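Local atomic coordinates of protein STN1 (Saccharomyces cerevisiae, PDB entry 3KEY), a protein that regulates telomere length and protects chromosome ends, restraining the loading of telomerase through its interaction with CDC13. Residues W157-D162 and S172-H177; S35-L40 and E62-L67. All coordinates share one frame; numbering follows the deposited sequence.

In the fold
The two contacts lie in series along the chain and on opposite sides of its centre, their centres about 29 Å apart, and they share no element. Contact 2 belongs to the first winged helix-turn-helix region of this C-terminal part of STN1, contact 1 to the second. Contact 2 is a buried crossing of helices 31-47 and 56-73, held across the interface by mainly aliphatic side chains. Contact 1, only partly buried, pairs the strands of a β hairpin: main-chain hydrogen bonds do most of the joining, one sheet face is aliphatic and lies under a helix, and the other carries a histidine, an aspartate, an indole and a leucine.

Contact 1: residues W157-D162 and S172-H177; sequences WWIDLD and SGILLH
G173 opens the pairing of the hairpin strands by accepting a bond from D162 N, which sits above the plane of the G173 carbonyl, 38° out of it. I174 follows as the non-hydrogen-bonded partner of L161. Its CB lies 4.0 Å from I159 CG2, and its CG2 meets L161 CD2 more loosely. I174 O and D162 OD2 are two acceptors modelled 3.0 Å apart, an approach that is probably unfavourable if both are correctly placed; D162 OD2 also makes a weak hydrogen bond with T115 OG1. L175 and D160 then form a hydrogen-bonded pair, with D160 N to L175 O at 2.8 Å nearly straight (174°) and in the carbonyl plane. The return bond, L175 N to D160 O, measures 2.7 Å. L176 lies side by side with I159, both pointing the same way. With I159 CG1 beside its own backbone N (chi1 -64°), that atom reaches L176 CD2 at 3.8 Å, while I159 CG2 is turned to I174. H177 ends the run with two backbone bonds to W158. Its CB packs 3.8 Å from W158 CE3, and its imidazole presents an edge, in plane, to D160 CB. An alanine here would keep the CB touch on W158 but remove the imidazole, and would probably open a gap beside D160 CB. The strand 173-180 runs between 154-161 and 113-117, bonding to V116 and G114 through I174 and L176 and so completing the three-stranded antiparallel sheet of the second winged helix-turn-helix region. Helix 132-149 covers the I159 and I174 face through F139 and V136, whereas L175 and H177 touch T113 of strand 113-117.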
loop_
_atom_site.group_PDB
_atom_site.type_symbol
_atom_site.label_atom_id
_atom_site.label_comp_id
_atom_site.label_asym_id
_atom_site.label_seq_id
_atom_site.Cartn_x
_atom_site.Cartn_y
_atom_site.Cartn_z
ATOM N N TRP A 157 -16.826 1.839 7.121
ATOM C CA TRP A 157 -16.117 2.871 6.368
ATOM C C TRP A 157 -16.178 2.594 4.870
ATOM O O TRP A 157 -16.336 1.452 4.454
ATOM C CB TRP A 157 -14.640 2.961 6.792
ATOM C CG TRP A 157 -13.842 1.706 6.557
ATOM C CD1 TRP A 157 -13.599 0.707 7.461
ATOM C CD2 TRP A 157 -13.216 1.300 5.331
ATOM N NE1 TRP A 157 -12.863 -0.295 6.871
ATOM C CE2 TRP A 157 -12.613 0.041 5.568
ATOM C CE3 TRP A 157 -13.107 1.877 4.055
ATOM C CZ2 TRP A 157 -11.911 -0.657 4.568
ATOM C CZ3 TRP A 157 -12.411 1.185 3.060
ATOM C CH2 TRP A 157 -11.820 -0.072 3.328
ATOM N N TRP A 158 -16.061 3.650 4.073
ATOM C CA TRP A 158 -16.054 3.541 2.616
ATOM C C TRP A 158 -15.139 4.644 2.090
ATOM O O TRP A 158 -14.967 5.682 2.737
ATOM C CB TRP A 158 -17.449 3.774 2.022
ATOM C CG TRP A 158 -18.518 2.831 2.483
ATOM C CD1 TRP A 158 -18.990 1.732 1.818
ATOM C CD2 TRP A 158 -19.280 2.932 3.691
ATOM N NE1 TRP A 158 -20.010 1.145 2.538
ATOM C CE2 TRP A 158 -20.208 1.861 3.693
ATOM C CE3 TRP A 158 -19.270 3.822 4.775
ATOM C CZ2 TRP A 158 -21.122 1.659 4.735
ATOM C CZ3 TRP A 158 -20.182 3.623 5.816
ATOM C CH2 TRP A 158 -21.097 2.544 5.784
ATOM N N ILE A 159 -14.559 4.418 0.919
ATOM C CA ILE A 159 -13.717 5.417 0.291
ATOM C C ILE A 159 -14.228 5.646 -1.127
ATOM O O ILE A 159 -14.340 4.698 -1.907
ATOM C CB ILE A 159 -12.239 4.973 0.227
ATOM C CG1 ILE A 159 -11.680 4.816 1.645
ATOM C CG2 ILE A 159 -11.419 5.999 -0.572
ATOM C CD1 ILE A 159 -10.202 4.426 1.678
ATOM N N ASP A 160 -14.562 6.897 -1.442
ATOM C CA ASP A 160 -15.031 7.273 -2.778
ATOM C C ASP A 160 -13.953 8.079 -3.489
ATOM O O ASP A 160 -13.091 8.680 -2.847
ATOM C CB ASP A 160 -16.282 8.155 -2.709
ATOM C CG ASP A 160 -17.545 7.366 -2.451
ATOM O OD1 ASP A 160 -17.502 6.124 -2.518
ATOM O OD2 ASP A 160 -18.587 7.996 -2.192
ATOM N N LEU A 161 -14.002 8.098 -4.815
ATOM C CA LEU A 161 -13.047 8.885 -5.582
ATOM C C LEU A 161 -13.727 10.212 -5.896
ATOM O O LEU A 161 -14.900 10.236 -6.277
ATOM C CB LEU A 161 -12.667 8.181 -6.885
ATOM C CG LEU A 161 -11.835 6.903 -6.783
ATOM C CD1 LEU A 161 -11.413 6.473 -8.183
ATOM C CD2 LEU A 161 -10.611 7.142 -5.918
ATOM N N ASP A 162 -13.000 11.313 -5.730
ATOM C CA ASP A 162 -13.561 12.629 -6.000
ATOM C C ASP A 162 -13.131 13.162 -7.360
ATOM O O ASP A 162 -13.456 14.293 -7.721
ATOM C CB ASP A 162 -13.158 13.619 -4.903
ATOM C CG ASP A 162 -13.640 13.193 -3.533
ATOM O OD1 ASP A 162 -14.579 12.375 -3.457
ATOM O OD2 ASP A 162 -13.082 13.682 -2.525
ATOM N N SER A 172 -8.146 14.107 -8.021
ATOM C CA SER A 172 -7.774 15.290 -7.259
ATOM C C SER A 172 -7.804 14.904 -5.785
ATOM O O SER A 172 -7.272 15.617 -4.939
ATOM C CB SER A 172 -8.741 16.455 -7.528
ATOM O OG SER A 172 -9.989 16.253 -6.895
ATOM N N GLY A 173 -8.429 13.766 -5.488
ATOM C CA GLY A 173 -8.499 13.314 -4.110
ATOM C C GLY A 173 -9.485 12.188 -3.860
ATOM O O GLY A 173 -10.067 11.639 -4.794
ATOM N N ILE A 174 -9.657 11.839 -2.588
ATOM C CA ILE A 174 -10.574 10.783 -2.200
ATOM C C ILE A 174 -11.541 11.329 -1.154
ATOM O O ILE A 174 -11.295 12.376 -0.543
ATOM C CB ILE A 174 -9.815 9.549 -1.630
ATOM C CG1 ILE A 174 -9.077 9.916 -0.343
ATOM C CG2 ILE A 174 -8.812 9.038 -2.665
ATOM C CD1 ILE A 174 -8.362 8.729 0.299
ATOM N N LEU A 175 -12.644 10.622 -0.962
ATOM C CA LEU A 175 -13.652 11.033 -0.005
ATOM C C LEU A 175 -13.835 9.895 0.990
ATOM O O LEU A 175 -14.221 8.780 0.617
ATOM C CB LEU A 175 -14.961 11.339 -0.746
ATOM C CG LEU A 175 -16.120 11.999 0.006
ATOM C CD1 LEU A 175 -15.723 13.420 0.388
ATOM C CD2 LEU A 175 -17.381 12.013 -0.871
ATOM N N LEU A 176 -13.532 10.169 2.253
ATOM C CA LEU A 176 -13.665 9.166 3.302
ATOM C C LEU A 176 -15.045 9.214 3.957
ATOM O O LEU A 176 -15.516 10.277 4.363
ATOM C CB LEU A 176 -12.594 9.378 4.376
ATOM C CG LEU A 176 -11.134 9.461 3.910
ATOM C CD1 LEU A 176 -10.269 9.873 5.090
ATOM C CD2 LEU A 176 -10.663 8.114 3.340
ATOM N N HIS A 177 -15.694 8.061 4.046
ATOM C CA HIS A 177 -17.002 7.965 4.694
ATOM C C HIS A 177 -16.811 7.127 5.942
ATOM O O HIS A 177 -16.270 6.021 5.872
ATOM C CB HIS A 177 -18.033 7.275 3.794
ATOM C CG HIS A 177 -18.386 8.055 2.569
ATOM N ND1 HIS A 177 -17.744 7.877 1.358
ATOM C CD2 HIS A 177 -19.296 9.037 2.373
ATOM C CE1 HIS A 177 -18.246 8.717 0.471
ATOM N NE2 HIS A 177 -19.189 9.431 1.060
#

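Contact 2: residues S35-L40 and E62-L67; sequences SVVTSL and EAFRDL
L40 and L67 meet tip to tip where helices 31-47 and 56-73 cross, and apolar contacts carry most of the interface between the two segments. L40 CD1 lies 3.3 Å from L67 CG, tighter than usual van der Waals contact, and it also touches both methyls of L67. The first torsion of L40 (chi1 -149°) holds CG some 30° away from fully anti to the backbone N, which together with the short approach suggests a tightly filled spot. One methyl of L67 has a second neighbour, since V36 CG1 packs obliquely 3.6 Å from L67 CD1. A63 supplies the small residue at the crossing: its CB stands 3.8 Å from L40 CB and 3.7 Å from L40 CD1, and it also comes near V37 CG1. V37 turns its other methyl to the base of an aromatic residue, V37 CG2 lying 3.9 Å from F64 CB and as near to the F64 ring atom CD1. The far end of the ring leads away from residues 35-40, and the ring packs edge-to-face with Y28.

Among polar groups, A63 O lies 3.5 Å from L40 CD1, a carbonyl already engaged in the helical bond from L67 N. R65 NH1 and D66 OD2 form a long salt bridge within 62-67, without an N-H aimed at the oxygen. Just beside the crossing, T38 OG1 hydrogen-bonds E60 OE2.

L67 extends the apolar cluster to A6 and L10 of helix 6-16. The axes of segments 35-40 and 62-67 approach to 8.7 Å at 110°, a steep crossing expected of consecutive helices in a helix-turn-helix. With helix 6-16 packed alongside and a β hairpin following helix 56-73, this is consistent with the three-helix core of a winged helix-turn-helix, here the first such region.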
loop_
_atom_site.group_PDB
_atom_site.type_symbol
_atom_site.label_atom_id
_atom_site.label_comp_id
_atom_site.label_asym_id
_atom_site.label_seq_id
_atom_site.Cartn_x
_atom_site.Cartn_y
_atom_site.Cartn_z
ATOM N N SER A 35 6.688 -16.009 -0.574
ATOM C CA SER A 35 5.325 -16.556 -0.595
ATOM C C SER A 35 4.461 -15.793 -1.590
ATOM O O SER A 35 3.782 -16.391 -2.421
ATOM C CB SER A 35 4.684 -16.463 0.789
ATOM O OG SER A 35 5.499 -17.085 1.764
ATOM N N VAL A 36 4.488 -14.468 -1.484
ATOM C CA VAL A 36 3.727 -13.605 -2.379
ATOM C C VAL A 36 4.190 -13.806 -3.826
ATOM O O VAL A 36 3.371 -13.937 -4.739
ATOM C CB VAL A 36 3.911 -12.101 -2.000
ATOM C CG1 VAL A 36 3.205 -11.215 -3.009
ATOM C CG2 VAL A 36 3.361 -11.844 -0.607
ATOM N N VAL A 37 5.507 -13.832 -4.024
ATOM C CA VAL A 37 6.095 -13.998 -5.356
ATOM C C VAL A 37 5.743 -15.346 -5.995
ATOM O O VAL A 37 5.372 -15.417 -7.167
ATOM C CB VAL A 37 7.640 -13.843 -5.294
ATOM C CG1 VAL A 37 8.257 -14.235 -6.625
ATOM C CG2 VAL A 37 8.002 -12.393 -4.957
ATOM N N THR A 38 5.864 -16.416 -5.222
ATOM C CA THR A 38 5.546 -17.744 -5.732
ATOM C C THR A 38 4.080 -17.808 -6.170
ATOM O O THR A 38 3.759 -18.347 -7.232
ATOM C CB THR A 38 5.814 -18.808 -4.658
ATOM O OG1 THR A 38 7.200 -18.761 -4.300
ATOM C CG2 THR A 38 5.456 -20.209 -5.177
ATOM N N SER A 39 3.197 -17.242 -5.355
ATOM C CA SER A 39 1.773 -17.233 -5.673
ATOM C C SER A 39 1.508 -16.489 -6.989
ATOM O O SER A 39 0.772 -16.979 -7.855
ATOM C CB SER A 39 0.984 -16.583 -4.527
ATOM O OG SER A 39 -0.396 -16.488 -4.845
ATOM N N LEU A 40 2.119 -15.316 -7.146
ATOM C CA LEU A 40 1.945 -14.518 -8.360
ATOM C C LEU A 40 2.573 -15.228 -9.563
ATOM O O LEU A 40 2.063 -15.153 -10.684
ATOM C CB LEU A 40 2.609 -13.140 -8.192
ATOM C CG LEU A 40 2.025 -11.919 -8.917
ATOM C CD1 LEU A 40 3.057 -10.788 -8.913
ATOM C CD2 LEU A 40 1.648 -12.258 -10.336
ATOM N N GLU A 62 10.155 -12.327 -12.509
ATOM C CA GLU A 62 9.313 -11.401 -13.261
ATOM C C GLU A 62 8.143 -10.933 -12.378
ATOM O O GLU A 62 7.710 -9.777 -12.460
ATOM C CB GLU A 62 8.784 -12.082 -14.525
ATOM C CG GLU A 62 7.746 -11.281 -15.284
ATOM C CD GLU A 62 7.341 -11.938 -16.602
ATOM O OE1 GLU A 62 6.347 -11.481 -17.209
ATOM O OE2 GLU A 62 8.019 -12.901 -17.035
ATOM N N ALA A 63 7.642 -11.829 -11.531
ATOM C CA ALA A 63 6.536 -11.495 -10.636
ATOM C C ALA A 63 6.997 -10.466 -9.611
ATOM O O ALA A 63 6.295 -9.494 -9.329
ATOM C CB ALA A 63 6.027 -12.752 -9.916
ATOM N N PHE A 64 8.181 -10.705 -9.052
ATOM C CA PHE A 64 8.764 -9.829 -8.049
ATOM C C PHE A 64 8.981 -8.428 -8.620
ATOM O O PHE A 64 8.693 -7.433 -7.962
ATOM C CB PHE A 64 10.090 -10.418 -7.576
ATOM C CG PHE A 64 10.839 -9.544 -6.618
ATOM C CD1 PHE A 64 10.312 -9.243 -5.369
ATOM C CD2 PHE A 64 12.089 -9.037 -6.959
ATOM C CE1 PHE A 64 11.020 -8.453 -4.471
ATOM C CE2 PHE A 64 12.806 -8.243 -6.064
ATOM C CZ PHE A 64 12.266 -7.952 -4.816
ATOM N N ARG A 65 9.485 -8.363 -9.847
ATOM C CA ARG A 65 9.725 -7.087 -10.501
ATOM C C ARG A 65 8.411 -6.357 -10.753
ATOM O O ARG A 65 8.337 -5.136 -10.611
ATOM C CB ARG A 65 10.446 -7.306 -11.829
ATOM C CG ARG A 65 10.642 -6.036 -12.654
ATOM C CD ARG A 65 10.264 -6.285 -14.109
ATOM N NE ARG A 65 10.975 -7.440 -14.661
ATOM C CZ ARG A 65 10.563 -8.147 -15.711
ATOM N NH1 ARG A 65 9.435 -7.819 -16.336
ATOM N NH2 ARG A 65 11.268 -9.194 -16.127
ATOM N N ASP A 66 7.375 -7.101 -11.137
ATOM C CA ASP A 66 6.073 -6.496 -11.400
ATOM C C ASP A 66 5.504 -5.888 -10.120
ATOM O O ASP A 66 4.992 -4.768 -10.128
ATOM C CB ASP A 66 5.085 -7.529 -11.964
ATOM C CG ASP A 66 5.428 -7.957 -13.385
ATOM O OD1 ASP A 66 4.720 -8.836 -13.927
ATOM O OD2 ASP A 66 6.399 -7.417 -13.965
ATOM N N LEU A 67 5.598 -6.627 -9.022
ATOM C CA LEU A 67 5.096 -6.136 -7.745
ATOM C C LEU A 67 5.833 -4.878 -7.285
ATOM O O LEU A 67 5.192 -3.884 -6.948
ATOM C CB LEU A 67 5.206 -7.223 -6.673
ATOM C CG LEU A 67 4.285 -8.422 -6.901
ATOM C CD1 LEU A 67 4.606 -9.514 -5.895
ATOM C CD2 LEU A 67 2.819 -7.979 -6.789
#